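Local coordinates for putative restriction endonuclease domain-containing protein (Anabaena variabilis, PDB 3OT2) that is of unknown function but, as a DUF820 (Uma2) family member of the PD-(D/E)XK clan, is probably a nuclease related to restriction endonucleases, at residues D13-L16 against K17-E20; K121-K124 against N125-C129; V84-W87 against S88-P91; Q46-C49 against V50-N54; L177-K180 against D181-W185. One frame throughout, in Å; residues are numbered along the deposited sequence.

Contact 1: residues D13-L16 against K17-E20; sequences DEFL and KLPE. With BU1 (1,4-butanediol), chain E; EDO (1,2-ethanediol), chain I.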
loop_
_atom_site.group_PDB
_atom_site.type_symbol
_atom_site.label_atom_id
_atom_site.label_comp_id
_atom_site.label_asym_id
_atom_site.label_seq_id
_atom_site.Cartn_x
_atom_site.Cartn_y
_atom_site.Cartn_z
ATOM N N ASP A 13 21.589 3.486 -17.890
ATOM C CA ASP A 13 22.313 4.319 -18.867
ATOM C C ASP A 13 21.808 4.066 -20.291
ATOM O O ASP A 13 21.585 5.024 -21.031
ATOM C CB ASP A 13 23.838 4.085 -18.785
ATOM C CG ASP A 13 24.493 4.599 -17.508
ATOM O OD1 ASP A 13 23.982 5.601 -16.924
ATOM O OD2 ASP A 13 25.539 4.031 -17.108
ATOM N N GLU A 14 21.574 2.782 -20.642
ATOM C CA GLU A 14 21.022 2.364 -21.932
ATOM C C GLU A 14 19.568 2.845 -22.063
ATOM O O GLU A 14 19.208 3.404 -23.096
ATOM C CB GLU A 14 21.100 0.836 -22.097
ATOM C CG GLU A 14 22.489 0.312 -22.434
ATOM C CD GLU A 14 22.720 -1.171 -22.199
ATOM O OE1 GLU A 14 21.729 -1.931 -22.095
ATOM O OE2 GLU A 14 23.903 -1.577 -22.137
ATOM N N PHE A 15 18.752 2.662 -21.001
ATOM C CA PHE A 15 17.343 3.086 -20.975
ATOM C C PHE A 15 17.195 4.587 -21.258
ATOM O O PHE A 15 16.287 4.980 -21.990
ATOM C CB PHE A 15 16.672 2.739 -19.615
ATOM C CG PHE A 15 15.327 3.411 -19.403
ATOM C CD1 PHE A 15 14.168 2.869 -19.945
ATOM C CD2 PHE A 15 15.230 4.610 -18.693
ATOM C CE1 PHE A 15 12.934 3.515 -19.783
ATOM C CE2 PHE A 15 13.995 5.258 -18.545
ATOM C CZ PHE A 15 12.859 4.700 -19.083
ATOM N N LEU A 16 18.056 5.419 -20.643
ATOM C CA LEU A 16 18.000 6.873 -20.758
ATOM C C LEU A 16 18.366 7.379 -22.166
ATOM O O LEU A 16 18.052 8.519 -22.490
ATOM C CB LEU A 16 18.877 7.534 -19.690
ATOM C CG LEU A 16 18.390 7.390 -18.232
ATOM C CD1 LEU A 16 19.481 7.754 -17.261
ATOM C CD2 LEU A 16 17.126 8.215 -17.951
ATOM N N LYS A 17 18.972 6.534 -23.007
ATOM C CA LYS A 17 19.299 6.905 -24.387
ATOM C C LYS A 17 18.086 6.669 -25.300
ATOM O O LYS A 17 18.050 7.200 -26.410
ATOM C CB LYS A 17 20.522 6.118 -24.904
ATOM C CG LYS A 17 21.836 6.447 -24.192
ATOM C CD LYS A 17 22.912 5.432 -24.546
ATOM C CE LYS A 17 24.080 5.461 -23.596
ATOM N NZ LYS A 17 24.992 4.310 -23.830
ATOM N N LEU A 18 17.099 5.869 -24.835
ATOM C CA LEU A 18 15.894 5.511 -25.593
ATOM C C LEU A 18 14.929 6.708 -25.762
ATOM O O LEU A 18 14.971 7.649 -24.953
ATOM C CB LEU A 18 15.155 4.332 -24.925
ATOM C CG LEU A 18 15.949 3.035 -24.690
ATOM C CD1 LEU A 18 15.133 2.044 -23.889
ATOM C CD2 LEU A 18 16.404 2.398 -25.998
ATOM N N PRO A 19 14.053 6.705 -26.801
ATOM C CA PRO A 19 13.146 7.853 -26.989
ATOM C C PRO A 19 11.980 7.868 -26.000
ATOM O O PRO A 19 11.607 6.803 -25.502
ATOM C CB PRO A 19 12.645 7.672 -28.425
ATOM C CG PRO A 19 12.720 6.210 -28.668
ATOM C CD PRO A 19 13.885 5.700 -27.878
ATOM N N GLU A 20 11.387 9.068 -25.736
ATOM C CA GLU A 20 10.229 9.195 -24.842
ATOM C C GLU A 20 8.985 8.563 -25.504
ATOM O O GLU A 20 8.919 8.476 -26.735
ATOM C CB GLU A 20 9.976 10.658 -24.424
ATOM C CG GLU A 20 10.914 11.190 -23.336
ATOM C CD GLU A 20 10.555 11.028 -21.865
ATOM O OE1 GLU A 20 9.443 10.549 -21.547
ATOM O OE2 GLU A 20 11.390 11.429 -21.021
HETATM C C1 BU1 E . 14.520 9.456 -21.357
HETATM C C2 BU1 E . 14.181 7.964 -21.340
HETATM C C3 BU1 E . 12.859 7.825 -22.095
HETATM C C4 BU1 E . 12.436 6.373 -22.166
HETATM O O5 BU1 E . 15.845 9.618 -20.866
HETATM O O6 BU1 E . 11.140 6.364 -22.803
HETATM C C1 EDO I . 8.862 13.651 -19.611
HETATM O O1 EDO I . 10.280 13.652 -19.470
HETATM C C2 EDO I . 8.325 12.410 -18.928
HETATM O O2 EDO I . 6.910 12.387 -19.122
#
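Lys-17 and Leu-18 fold back onto Glu-14 and Phe-15 after helix 12-15. Leu-18 N donates to Phe-15 O and closes a type I beta turn from Phe-15 to Leu-18; Lys-17 N to Glu-14 O, at 3.1 Å, is the i-to-i+3 bond one residue before it. In both the donor stands about 60° out of the carbonyl plane. Two further carbonyls are taken up by the 1,4-butanediol, whose O5 gives a bond to Leu-16 O (3.0 Å) and whose O6 gives one to Pro-19 O (2.8 Å), so the diol bridges the turn and the chain after it. Its C4 lies 3.5 Å from Phe-15 CZ, meeting the ring obliquely. Leu-18 crosses Phe-15 at about a right angle, CD1 to CD1 at 4.1 Å. The extended Lys-17 chain runs past Asp-13 O, its CG 3.5 Å from that oxygen. Glu-20 OE2 accepts from O1 of a 1,2-ethanediol and forms a salt bridge with Arg-70, another pocket residue. This turn lies at the protein surface, with Phe-15 buried against Tyr-27, strand 31-34 (Ile-32) and strand 76-78 (Ser-77), while Leu-18 also packs on Ile-32.

Contact 2: residues K121-K124 against N125-C129; sequences KVTK and NILHC. With EDO (1,2-ethanediol), chain G; EDO (1,2-ethanediol), chain K.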
loop_
_atom_site.group_PDB
_atom_site.type_symbol
_atom_site.label_atom_id
_atom_site.label_comp_id
_atom_site.label_asym_id
_atom_site.label_seq_id
_atom_site.Cartn_x
_atom_site.Cartn_y
_atom_site.Cartn_z
ATOM N N LYS A 121 3.130 -1.357 -8.018
ATOM C CA LYS A 121 4.224 -0.612 -8.650
ATOM C C LYS A 121 4.333 0.806 -8.063
ATOM O O LYS A 121 5.436 1.243 -7.727
ATOM C CB LYS A 121 4.023 -0.544 -10.175
ATOM C CG LYS A 121 5.045 0.302 -10.924
ATOM C CD LYS A 121 4.653 0.521 -12.386
ATOM C CE LYS A 121 3.583 1.585 -12.505
ATOM N NZ LYS A 121 3.012 1.686 -13.881
ATOM N N VAL A 122 3.193 1.499 -7.923
ATOM C CA VAL A 122 3.119 2.865 -7.386
ATOM C C VAL A 122 3.643 2.913 -5.960
ATOM O O VAL A 122 4.395 3.834 -5.629
ATOM C CB VAL A 122 1.664 3.405 -7.480
ATOM C CG1 VAL A 122 1.471 4.603 -6.575
ATOM C CG2 VAL A 122 1.337 3.788 -8.907
ATOM N N THR A 123 3.241 1.937 -5.114
ATOM C CA THR A 123 3.687 1.868 -3.710
ATOM C C THR A 123 5.203 1.668 -3.679
ATOM O O THR A 123 5.875 2.385 -2.946
ATOM C CB THR A 123 2.923 0.785 -2.942
ATOM O OG1 THR A 123 1.558 1.158 -2.985
ATOM C CG2 THR A 123 3.340 0.713 -1.501
ATOM N N LYS A 124 5.736 0.757 -4.516
ATOM C CA LYS A 124 7.188 0.547 -4.612
ATOM C C LYS A 124 7.893 1.855 -5.017
ATOM O O LYS A 124 8.938 2.175 -4.460
ATOM C CB LYS A 124 7.535 -0.536 -5.636
ATOM C CG LYS A 124 7.151 -1.952 -5.255
ATOM C CD LYS A 124 7.558 -2.850 -6.394
ATOM C CE LYS A 124 7.104 -4.248 -6.178
ATOM N NZ LYS A 124 7.636 -5.143 -7.239
ATOM N N ASN A 125 7.341 2.581 -6.003
ATOM C CA ASN A 125 7.918 3.851 -6.472
ATOM C C ASN A 125 7.948 4.891 -5.356
ATOM O O ASN A 125 8.969 5.558 -5.182
ATOM C CB ASN A 125 7.153 4.394 -7.694
ATOM C CG ASN A 125 7.485 3.656 -8.974
ATOM O OD1 ASN A 125 8.472 2.900 -9.063
ATOM N ND2 ASN A 125 6.680 3.865 -10.001
ATOM N N ILE A 126 6.868 4.994 -4.568
ATOM C CA ILE A 126 6.811 5.937 -3.453
ATOM C C ILE A 126 7.848 5.526 -2.416
ATOM O O ILE A 126 8.596 6.377 -1.933
ATOM C CB ILE A 126 5.386 6.068 -2.845
ATOM C CG1 ILE A 126 4.425 6.785 -3.833
ATOM C CG2 ILE A 126 5.438 6.823 -1.501
ATOM C CD1 ILE A 126 2.935 6.700 -3.483
ATOM N N LEU A 127 7.930 4.225 -2.094
ATOM C CA LEU A 127 8.890 3.792 -1.077
ATOM C C LEU A 127 10.339 4.002 -1.544
ATOM O O LEU A 127 11.191 4.323 -0.715
ATOM C CB LEU A 127 8.621 2.347 -0.638
ATOM C CG LEU A 127 7.256 2.122 0.052
ATOM C CD1 LEU A 127 6.942 0.644 0.149
ATOM C CD2 LEU A 127 7.181 2.803 1.431
ATOM N N HIS A 128 10.608 3.876 -2.860
ATOM C CA HIS A 128 11.942 4.114 -3.451
ATOM C C HIS A 128 12.284 5.615 -3.312
ATOM O O HIS A 128 13.415 5.944 -2.970
ATOM C CB HIS A 128 11.991 3.649 -4.925
ATOM C CG HIS A 128 13.312 3.881 -5.601
ATOM N ND1 HIS A 128 14.380 3.038 -5.388
ATOM C CD2 HIS A 128 13.686 4.854 -6.467
ATOM C CE1 HIS A 128 15.378 3.527 -6.106
ATOM N NE2 HIS A 128 15.004 4.622 -6.778
ATOM N N CYS A 129 11.296 6.516 -3.514
ATOM C CA CYS A 129 11.485 7.968 -3.313
ATOM C C CYS A 129 11.947 8.265 -1.886
ATOM O O CYS A 129 12.924 9.001 -1.693
ATOM C CB CYS A 129 10.204 8.729 -3.635
ATOM S SG CYS A 129 9.835 8.822 -5.391
HETATM C C1 EDO G . 6.828 -3.177 -10.467
HETATM O O1 EDO G . 6.212 -4.023 -9.480
HETATM C C2 EDO G . 8.342 -3.322 -10.375
HETATM O O2 EDO G . 8.864 -4.045 -11.506
HETATM C C1 EDO K . -0.815 0.461 -0.487
HETATM O O1 EDO K . -1.138 0.864 -1.814
HETATM C C2 EDO K . 0.007 -0.832 -0.533
HETATM O O2 EDO K . -0.793 -1.912 -1.017
#
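Asn-125 N, Ile-126 N, Leu-127 N and His-128 N each donate 2.9 Å bonds to the carbonyl oxygens of Lys-121, Val-122, Thr-123 and Lys-124 in turn, the regular alpha-helical pattern. Helix 119-131 is the crossover of the beta-alpha-beta unit formed with strands 108-112 and 136-141. On its buried side Val-122 and Ile-126 run alongside each other, CG1 to CD1 at 4.0 Å, and pack on Leu-139 and Glu-111. Thr-123 pairs likewise with Leu-127, CG2 to CD1 at 4.0 Å; its CG2 is anti to the backbone N (OG1 chi1 -61°), which leaves OG1 beside that N to bond Gln-119 O and a 1,2-ethanediol. Asn-125 leans over its own helical bond, CG 3.4 Å from Lys-121 O, and has a weak bond from ND2 to Glu-26. Lys-124 reaches out fully extended toward the second subunit, where NZ forms a salt bridge with Asp-160 of that chain and bonds Thr-146 of the same chain. Replacing Lys-124 by alanine removes the amine, and Asp-160 of the second subunit would probably lose this cationic partner, weakening the hold between the chains. Lys-121 bends at chi3 to reach Gln-117, and His-128 NE2 bonds Phe-73 O. A second 1,2-ethanediol takes up another bond of the lysine amine, with Lys-124 NZ donating to its O1 at 2.9 Å.

Contact 3: residues V84-W87 against S88-P91; sequences VFIW and SRIP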
loop_
_atom_site.group_PDB
_atom_site.type_symbol
_atom_site.label_atom_id
_atom_site.label_comp_id
_atom_site.label_asym_id
_atom_site.label_seq_id
_atom_site.Cartn_x
_atom_site.Cartn_y
_atom_site.Cartn_z
ATOM N N VAL A 84 7.036 17.505 -6.442
ATOM C CA VAL A 84 7.171 18.822 -5.816
ATOM C C VAL A 84 8.598 18.944 -5.269
ATOM O O VAL A 84 9.070 18.071 -4.534
ATOM C CB VAL A 84 6.088 19.114 -4.731
ATOM C CG1 VAL A 84 6.094 20.589 -4.344
ATOM C CG2 VAL A 84 4.687 18.708 -5.202
ATOM N N PHE A 85 9.296 20.014 -5.673
ATOM C CA PHE A 85 10.679 20.265 -5.226
ATOM C C PHE A 85 10.774 21.596 -4.543
ATOM O O PHE A 85 10.275 22.575 -5.092
ATOM C CB PHE A 85 11.644 20.281 -6.441
ATOM C CG PHE A 85 11.904 18.939 -7.076
ATOM C CD1 PHE A 85 11.058 18.440 -8.052
ATOM C CD2 PHE A 85 13.017 18.187 -6.717
ATOM C CE1 PHE A 85 11.299 17.200 -8.634
ATOM C CE2 PHE A 85 13.270 16.954 -7.321
ATOM C CZ PHE A 85 12.409 16.469 -8.273
ATOM N N ILE A 86 11.465 21.660 -3.384
ATOM C CA ILE A 86 11.720 22.921 -2.682
ATOM C C ILE A 86 12.674 23.717 -3.596
ATOM O O ILE A 86 13.389 23.103 -4.417
ATOM C CB ILE A 86 12.229 22.744 -1.221
ATOM C CG1 ILE A 86 13.669 22.146 -1.167
ATOM C CG2 ILE A 86 11.200 21.926 -0.398
ATOM C CD1 ILE A 86 14.311 22.034 0.250
ATOM N N TRP A 87 12.642 25.067 -3.504
ATOM C CA TRP A 87 13.371 25.926 -4.424
ATOM C C TRP A 87 14.851 25.611 -4.509
ATOM O O TRP A 87 15.354 25.515 -5.624
ATOM C CB TRP A 87 13.179 27.406 -4.078
ATOM C CG TRP A 87 13.025 28.265 -5.302
ATOM C CD1 TRP A 87 13.989 29.036 -5.886
ATOM C CD2 TRP A 87 11.853 28.385 -6.129
ATOM N NE1 TRP A 87 13.482 29.641 -7.014
ATOM C CE2 TRP A 87 12.172 29.263 -7.182
ATOM C CE3 TRP A 87 10.569 27.816 -6.097
ATOM C CZ2 TRP A 87 11.238 29.617 -8.175
ATOM C CZ3 TRP A 87 9.647 28.180 -7.069
ATOM C CH2 TRP A 87 9.979 29.088 -8.081
ATOM N N SER A 88 15.539 25.410 -3.358
ATOM C CA SER A 88 16.990 25.134 -3.303
ATOM C C SER A 88 17.386 23.821 -4.005
ATOM O O SER A 88 18.547 23.657 -4.360
ATOM C CB SER A 88 17.468 25.095 -1.855
ATOM O OG SER A 88 16.850 24.041 -1.129
ATOM N N ARG A 89 16.436 22.890 -4.190
ATOM C CA ARG A 89 16.700 21.584 -4.808
ATOM C C ARG A 89 16.322 21.531 -6.298
ATOM O O ARG A 89 16.619 20.529 -6.936
ATOM C CB ARG A 89 15.970 20.465 -4.028
ATOM C CG ARG A 89 16.633 20.197 -2.678
ATOM C CD ARG A 89 15.991 19.015 -1.986
ATOM N NE ARG A 89 16.494 17.737 -2.498
ATOM C CZ ARG A 89 15.771 16.868 -3.186
ATOM N NH1 ARG A 89 14.506 17.136 -3.489
ATOM N NH2 ARG A 89 16.307 15.729 -3.595
ATOM N N ILE A 90 15.725 22.599 -6.869
ATOM C CA ILE A 90 15.369 22.604 -8.295
ATOM C C ILE A 90 16.683 22.756 -9.111
ATOM O O ILE A 90 17.346 23.776 -8.965
ATOM C CB ILE A 90 14.310 23.696 -8.650
ATOM C CG1 ILE A 90 12.967 23.442 -7.932
ATOM C CG2 ILE A 90 14.099 23.787 -10.186
ATOM C CD1 ILE A 90 11.993 24.604 -7.907
ATOM N N PRO A 91 17.108 21.738 -9.916
ATOM C CA PRO A 91 18.346 21.899 -10.709
ATOM C C PRO A 91 18.176 22.992 -11.769
ATOM O O PRO A 91 17.153 23.058 -12.448
ATOM C CB PRO A 91 18.563 20.517 -11.329
ATOM C CG PRO A 91 17.225 19.895 -11.364
ATOM C CD PRO A 91 16.472 20.430 -10.172
HETATM O O HOH W 1 16.743 26.492 -7.663
#
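The 3-10 turn that follows strand 82-86, next to the edge strand 63-67 of the mixed central sheet, begins at Trp-87 and brings Ser-88, Arg-89 and Ile-90 against Phe-85 and Ile-86 of the strand. Arg-89 N donates to Ile-86 O and Ile-90 N to Trp-87 O (3.2 Å), both i-to-i+3, with the donors well above the carbonyl planes. Ile-90 CG1 packs on Phe-85 CB at 3.7 Å. An Ile-90 chi1 of -63° sets CG1 beside the backbone N, and CD1 then comes over one face of the Trp-87 indole, 3.9 Å above the plane and offset toward the rim. The aliphatic part of Arg-89 crosses Ile-86, CG to CG1 at 3.9 Å, while a bend at chi3 carries the guanidinium to Phe-85. Ring and guanidinium planes are only 16° apart, but NH1 meets the ring obliquely, 3.7 Å from CD2. The charge is held by a salt bridge from NH1 to Asp-107, whose carboxylate also accepts from Ile-86 N and so ties the turn to the residue just before strand 108-112. A water closes the turn, donating to Trp-87 O at 2.7 Å and to Ile-90 O at 3.1 Å.

Contact 4: residues Q46-C49 against V50-N54; sequences QSEC and VSVIN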
loop_
_atom_site.group_PDB
_atom_site.type_symbol
_atom_site.label_atom_id
_atom_site.label_comp_id
_atom_site.label_asym_id
_atom_site.label_seq_id
_atom_site.Cartn_x
_atom_site.Cartn_y
_atom_site.Cartn_z
ATOM N N GLN A 46 -5.300 15.374 -11.019
ATOM C CA GLN A 46 -3.914 15.725 -11.294
ATOM C C GLN A 46 -3.729 17.222 -11.611
ATOM O O GLN A 46 -2.849 17.833 -11.008
ATOM C CB GLN A 46 -3.373 14.891 -12.445
ATOM C CG GLN A 46 -1.863 14.972 -12.609
ATOM C CD GLN A 46 -1.399 14.201 -13.812
ATOM O OE1 GLN A 46 -2.162 13.922 -14.736
ATOM N NE2 GLN A 46 -0.116 13.875 -13.854
ATOM N N SER A 47 -4.537 17.787 -12.551
ATOM C CA SER A 47 -4.414 19.189 -12.955
ATOM C C SER A 47 -4.757 20.135 -11.807
ATOM O O SER A 47 -4.037 21.117 -11.592
ATOM C CB SER A 47 -5.286 19.487 -14.174
ATOM O OG SER A 47 -4.788 18.803 -15.313
ATOM N N GLU A 48 -5.830 19.845 -11.066
ATOM C CA GLU A 48 -6.245 20.691 -9.952
ATOM C C GLU A 48 -5.265 20.621 -8.789
ATOM O O GLU A 48 -5.044 21.620 -8.105
ATOM C CB GLU A 48 -7.646 20.300 -9.480
ATOM C CG GLU A 48 -8.292 21.349 -8.593
ATOM C CD GLU A 48 -8.423 22.756 -9.142
ATOM O OE1 GLU A 48 -8.571 22.914 -10.376
ATOM O OE2 GLU A 48 -8.390 23.703 -8.325
ATOM N N CYS A 49 -4.695 19.443 -8.554
ATOM C CA CYS A 49 -3.736 19.234 -7.481
ATOM C C CYS A 49 -2.466 20.059 -7.697
ATOM O O CYS A 49 -1.993 20.675 -6.743
ATOM C CB CYS A 49 -3.418 17.755 -7.372
ATOM S SG CYS A 49 -2.787 17.266 -5.773
ATOM N N VAL A 50 -1.922 20.087 -8.949
ATOM C CA VAL A 50 -0.718 20.870 -9.287
ATOM C C VAL A 50 -1.013 22.368 -9.100
ATOM O O VAL A 50 -0.184 23.097 -8.567
ATOM C CB VAL A 50 -0.221 20.576 -10.733
ATOM C CG1 VAL A 50 1.073 21.315 -11.034
ATOM C CG2 VAL A 50 -0.007 19.104 -10.929
ATOM N N SER A 51 -2.204 22.804 -9.540
ATOM C CA SER A 51 -2.665 24.181 -9.482
ATOM C C SER A 51 -2.766 24.669 -8.027
ATOM O O SER A 51 -2.219 25.724 -7.688
ATOM C CB SER A 51 -4.018 24.292 -10.188
ATOM O OG SER A 51 -4.584 25.586 -10.057
ATOM N N VAL A 52 -3.412 23.869 -7.166
ATOM C CA VAL A 52 -3.618 24.216 -5.758
ATOM C C VAL A 52 -2.251 24.261 -5.007
ATOM O O VAL A 52 -1.986 25.238 -4.308
ATOM C CB VAL A 52 -4.648 23.265 -5.112
ATOM C CG1 VAL A 52 -4.660 23.413 -3.603
ATOM C CG2 VAL A 52 -6.043 23.544 -5.664
ATOM N N ILE A 53 -1.380 23.251 -5.189
ATOM C CA ILE A 53 -0.062 23.266 -4.547
ATOM C C ILE A 53 0.749 24.509 -4.987
ATOM O O ILE A 53 1.274 25.236 -4.132
ATOM C CB ILE A 53 0.715 21.949 -4.817
ATOM C CG1 ILE A 53 0.009 20.752 -4.113
ATOM C CG2 ILE A 53 2.197 22.073 -4.356
ATOM C CD1 ILE A 53 0.414 19.462 -4.667
ATOM N N ASN A 54 0.827 24.768 -6.298
ATOM C CA ASN A 54 1.607 25.898 -6.813
ATOM C C ASN A 54 1.049 27.247 -6.345
ATOM O O ASN A 54 1.842 28.149 -6.030
ATOM C CB ASN A 54 1.723 25.851 -8.331
ATOM C CG ASN A 54 2.843 24.956 -8.803
ATOM O OD1 ASN A 54 3.848 24.770 -8.121
ATOM N ND2 ASN A 54 2.732 24.429 -10.012
#
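Cys-49 and Ile-53 make the close side of this helical turn: Ile-53 CD1 lies 4.0 Å from Cys-49 SG and 3.4 Å from Cys-49 O, with CG1 also near that oxygen. Ile-53 N gives Cys-49 O a nearly straight bond (170°). The thiol is anti to the backbone N (chi1 -158°), swung alongside the carbonyl carbon, which brings it to the isoleucine one turn on. Val-50 CG2 sits against Gln-46 O, the acceptor of its own backbone N. These residues are part of helix 40-57, which lies against the mixed sheet of the nuclease-like domain: Val-50 packs on Ala-65, Leu-67 and Ile-82, Ile-53 on Trp-108 and Ile-110. Gln-46 NE2 is buried there and satisfied by Glu-68 and Asp-81 O. The opposite flank is looser. Ser-51 N reaches Ser-47 O at 3.2 Å; both serines are exposed, and Ser-51 adds its CB at 3.5 Å from Ser-47 O. Between the two flanks Glu-48 bends at chi2 (56°) and crosses Val-52 at a slant, OE2 3.6 Å from CG2, while Val-52 N donates to Glu-48 O at 2.9 Å and Val-52 itself packs on Leu-175 and Trp-185.

Contact 5: residues L177-K180 against D181-W185; sequences LSIK and DLFSW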
loop_
_atom_site.group_PDB
_atom_site.type_symbol
_atom_site.label_atom_id
_atom_site.label_comp_id
_atom_site.label_asym_id
_atom_site.label_seq_id
_atom_site.Cartn_x
_atom_site.Cartn_y
_atom_site.Cartn_z
ATOM N N LEU A 177 -5.976 21.077 2.862
ATOM C CA LEU A 177 -6.803 20.340 1.922
ATOM C C LEU A 177 -7.521 19.188 2.598
ATOM O O LEU A 177 -6.881 18.256 3.090
ATOM C CB LEU A 177 -5.925 19.833 0.756
ATOM C CG LEU A 177 -6.656 19.120 -0.383
ATOM C CD1 LEU A 177 -7.503 20.118 -1.168
ATOM C CD2 LEU A 177 -5.677 18.439 -1.294
ATOM N N SER A 178 -8.861 19.256 2.630
ATOM C CA SER A 178 -9.652 18.174 3.200
ATOM C C SER A 178 -9.862 17.086 2.157
ATOM O O SER A 178 -9.720 17.350 0.960
ATOM C CB SER A 178 -10.999 18.687 3.700
ATOM O OG SER A 178 -11.812 19.112 2.618
ATOM N N ILE A 179 -10.247 15.884 2.604
ATOM C CA ILE A 179 -10.597 14.751 1.731
ATOM C C ILE A 179 -11.770 15.180 0.819
ATOM O O ILE A 179 -11.698 15.001 -0.404
ATOM C CB ILE A 179 -10.926 13.496 2.603
ATOM C CG1 ILE A 179 -9.629 12.883 3.207
ATOM C CG2 ILE A 179 -11.773 12.416 1.869
ATOM C CD1 ILE A 179 -8.638 12.186 2.155
ATOM N N LYS A 180 -12.804 15.814 1.407
ATOM C CA LYS A 180 -13.996 16.264 0.680
ATOM C C LYS A 180 -13.606 17.263 -0.439
ATOM O O LYS A 180 -14.101 17.125 -1.558
ATOM C CB LYS A 180 -15.030 16.824 1.666
ATOM C CG LYS A 180 -15.701 18.157 1.334
ATOM C CD LYS A 180 -17.020 18.330 2.080
ATOM C CE LYS A 180 -16.873 18.534 3.572
ATOM N NZ LYS A 180 -16.693 19.971 3.963
ATOM N N ASP A 181 -12.665 18.189 -0.163
ATOM C CA ASP A 181 -12.196 19.168 -1.147
ATOM C C ASP A 181 -11.459 18.490 -2.287
ATOM O O ASP A 181 -11.690 18.832 -3.448
ATOM C CB ASP A 181 -11.273 20.233 -0.508
ATOM C CG ASP A 181 -11.966 21.273 0.364
ATOM O OD1 ASP A 181 -13.197 21.439 0.230
ATOM O OD2 ASP A 181 -11.269 21.917 1.187
ATOM N N LEU A 182 -10.570 17.539 -1.961
ATOM C CA LEU A 182 -9.796 16.825 -2.959
ATOM C C LEU A 182 -10.702 16.093 -3.954
ATOM O O LEU A 182 -10.550 16.267 -5.158
ATOM C CB LEU A 182 -8.873 15.802 -2.267
ATOM C CG LEU A 182 -7.525 15.468 -2.922
ATOM C CD1 LEU A 182 -6.730 14.549 -2.020
ATOM C CD2 LEU A 182 -7.682 14.810 -4.265
ATOM N N PHE A 183 -11.614 15.254 -3.460
ATOM C CA PHE A 183 -12.443 14.430 -4.333
ATOM C C PHE A 183 -13.630 15.216 -4.945
ATOM O O PHE A 183 -14.218 14.746 -5.917
ATOM C CB PHE A 183 -12.853 13.119 -3.630
ATOM C CG PHE A 183 -11.593 12.335 -3.285
ATOM C CD1 PHE A 183 -10.828 11.741 -4.282
ATOM C CD2 PHE A 183 -11.118 12.280 -1.975
ATOM C CE1 PHE A 183 -9.615 11.098 -3.976
ATOM C CE2 PHE A 183 -9.903 11.636 -1.671
ATOM C CZ PHE A 183 -9.158 11.056 -2.675
ATOM N N SER A 184 -13.864 16.466 -4.509
ATOM C CA SER A 184 -14.860 17.340 -5.145
ATOM C C SER A 184 -14.350 17.776 -6.542
ATOM O O SER A 184 -15.132 18.241 -7.382
ATOM C CB SER A 184 -15.152 18.570 -4.284
ATOM O OG SER A 184 -14.104 19.526 -4.373
ATOM N N TRP A 185 -13.028 17.626 -6.784
ATOM C CA TRP A 185 -12.421 17.979 -8.068
ATOM C C TRP A 185 -12.884 17.023 -9.177
ATOM O O TRP A 185 -12.607 17.284 -10.350
ATOM C CB TRP A 185 -10.887 17.978 -7.966
ATOM C CG TRP A 185 -10.323 18.938 -6.947
ATOM C CD1 TRP A 185 -10.913 20.070 -6.454
ATOM C CD2 TRP A 185 -9.020 18.869 -6.346
ATOM N NE1 TRP A 185 -10.063 20.698 -5.567
ATOM C CE2 TRP A 185 -8.895 19.983 -5.484
ATOM C CE3 TRP A 185 -7.929 17.992 -6.484
ATOM C CZ2 TRP A 185 -7.719 20.252 -4.776
ATOM C CZ3 TRP A 185 -6.775 18.234 -5.744
ATOM C CH2 TRP A 185 -6.681 19.347 -4.895
#
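Leu-177 lies just ahead of helix 179-183 and reaches over its first turn. From CB, with CG anti to the backbone N (chi1 -176°), the chain passes Asp-181 in the opposite direction and splits at CG: CD1 meets Trp-185 CZ2 at 3.6 Å and Asp-181 CB at 3.8 Å, while CD2 takes Leu-182 CG at 3.9 Å and Trp-185 CH2. Ser-178 is the N-cap. Its OG, held between the backbone N and the carbonyl carbon, accepts from Asp-181 N at 3.1 Å, and its own carbonyl receives Leu-182 N. A valine in place of Ser-178 would probably leave Asp-181 N without its capping acceptor and fray the start of the helix. Ile-179 and Phe-183 run next to each other, CG2 3.9 Å from CD2, over a bond from Phe-183 N to Ile-179 O that is almost linear (172°). Further on, Ser-184 OG donates to Asp-181 O at 2.7 Å, the same oxygen standing over one face of the Trp-185 indole. The helix and the residues after it lie between helix 40-57 and strand 146-150: Leu-182 touches Ile-45 and Trp-185 packs on Glu-48 and Cys-49 of the former, while Ile-179, Leu-182 and Phe-183 rest on Val-147 of the latter.

Contact 2 is the most buried and contact 1 the most superficial; 3, 4 and 5 are partly buried. Contacts 2 and 4 are mid-helix turns with i-to-i+4 bonds, on opposite sides of the chain's centre, and contact 2 alone also reaches the second subunit. Contact 5, at the start of a short helix, shares the i-to-i+4 bonds and adds a serine cap. Contacts 1 and 3 are turns with i-to-i+3 bonds, one closed over a bound diol, the other by a water, each with a salt bridge nearby. Contacts 4 and 5 both involve helix 40-57 and meet at Trp-185, whose CD2 is 3.4 Å from Glu-48 CG; contacts 3 and 4 touch where Val-84 packs on Ile-53.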